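Local coordinates for predicted protease of the collagenase family (Methanopyrus kandleri, PDB 5D88) that cleaves peptide bonds as a zinc-binding, TIM-barrel peptidase of the U32 family, at the interface of chains A and B. Residues are numbered along the deposited sequence; one frame, centred on the assembly and turned at random. Chains: chain A/B, Predicted protease of the collagenase family.

The interface of chains A and B. Residues chain A 206, 209-210, 213, 215-216; chain B 91, 94.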
# COMPACT_ATOMS: atom_id res chain seq x y z
N LEU A 206 8.07 -3.07 -1.54
CA LEU A 206 9.27 -3.79 -1.95
C LEU A 206 10.37 -3.68 -0.89
O LEU A 206 10.96 -4.68 -0.49
CB LEU A 206 9.78 -3.25 -3.29
CG LEU A 206 11.05 -3.92 -3.83
CD1 LEU A 206 10.82 -5.37 -4.19
CD2 LEU A 206 11.58 -3.10 -5.04
N HIS A 209 9.98 -5.75 2.33
CA HIS A 209 10.39 -7.15 2.21
C HIS A 209 11.90 -7.28 2.10
O HIS A 209 12.51 -8.16 2.72
CB HIS A 209 9.74 -7.77 0.99
CG HIS A 209 8.32 -8.16 1.19
ND1 HIS A 209 7.95 -9.38 1.72
CD2 HIS A 209 7.17 -7.52 0.89
CE1 HIS A 209 6.63 -9.46 1.76
NE2 HIS A 209 6.13 -8.35 1.26
N ALA A 210 12.53 -6.40 1.32
CA ALA A 210 13.97 -6.50 1.12
C ALA A 210 14.70 -6.43 2.45
O ALA A 210 15.57 -7.27 2.75
CB ALA A 210 14.43 -5.40 0.18
N GLU A 213 13.89 -9.47 4.81
CA GLU A 213 14.33 -10.76 4.33
C GLU A 213 15.81 -10.79 3.98
O GLU A 213 16.34 -11.85 3.69
CB GLU A 213 13.46 -11.16 3.14
CG GLU A 213 12.00 -11.30 3.62
CD GLU A 213 10.98 -11.35 2.53
OE1 GLU A 213 11.38 -11.64 1.38
OE2 GLU A 213 9.78 -11.10 2.82
N ILE A 215 17.42 -9.24 1.47
CA ILE A 215 17.61 -9.31 0.03
C ILE A 215 17.99 -7.93 -0.45
O ILE A 215 17.21 -6.98 -0.30
CB ILE A 215 16.34 -9.81 -0.66
CG1 ILE A 215 15.93 -11.18 -0.09
CG2 ILE A 215 16.56 -9.87 -2.16
CD1 ILE A 215 16.84 -12.23 -0.33
N GLU A 216 19.17 -7.80 -1.04
CA GLU A 216 19.66 -6.47 -1.41
C GLU A 216 18.81 -5.83 -2.50
O GLU A 216 18.30 -6.51 -3.39
CB GLU A 216 21.10 -6.56 -1.89
CG GLU A 216 22.00 -7.11 -0.80
CD GLU A 216 23.46 -6.95 -1.09
OE1 GLU A 216 23.88 -7.20 -2.25
OE2 GLU A 216 24.19 -6.58 -0.14
N CYS B 91 9.61 -10.00 -2.58
CA CYS B 91 10.92 -9.80 -3.19
C CYS B 91 11.01 -10.38 -4.59
O CYS B 91 12.12 -10.51 -5.12
CB CYS B 91 12.00 -10.40 -2.30
SG CYS B 91 12.41 -9.38 -0.83
N LEU B 94 13.14 -8.60 -7.11
CA LEU B 94 14.55 -8.42 -6.79
C LEU B 94 15.44 -9.55 -7.28
O LEU B 94 16.67 -9.37 -7.34
CB LEU B 94 14.73 -8.29 -5.27
CG LEU B 94 13.92 -7.16 -4.65
CD1 LEU B 94 14.09 -7.18 -3.14
CD2 LEU B 94 14.33 -5.80 -5.22
O HOH W 1 9.63 -11.97 -0.74
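B:Cys91 and B:Leu94, on the loop and short 3-10 helix 92-94 of chain B, press against the C-terminal half of helix 200-213 of chain A and the loop after it, part of a two-fold symmetric interface; the structure alone does not show whether this dimer is the working form. The tight part is apolar. One branch of B:Leu94, CD2, lies against the tip of A:Leu206, whose CD1 comes 3.6 Å from CG of B:Leu94. The other branch, CD1, touches both A:Ala210 CB and the CG2 methyl of A:Ile215, 3.8 Å from the latter. With CG1 of A:Ile215 beside the backbone nitrogen (chi1 -57°), CG2 points anti to it and toward the leucine, while CG1 and CB face the B:Cys91 sulfur. The thiol is wrapped by A:His209 CB, A:Ala210 and A:Ile215; SG lies 3.6 Å from A:His209 CB.

Looser, polar and bridged by water is the side at A:Glu213. Its OE1 takes a weak hydrogen bond from SG of B:Cys91 at 3.3 Å and shares water 1 with the backbone N of B:Cys91. OE2 turns back to the zinc-site histidine, accepting the N-H of A:His209 ND1 at 2.7 Å, nearly straight (168° at H). Cutting A:Glu213 back to an alanine removes both oxygens and would probably leave the bridging water and the B:Cys91 sulfur without their acceptor and the A:His209 ring freer to turn. The carboxylate thus links the partner chain to a zinc ligand: OE2 lies nearly in the plane of the A:His209 ring, whereas ND1 approaches it from above the carboxylate plane, 36° out of it.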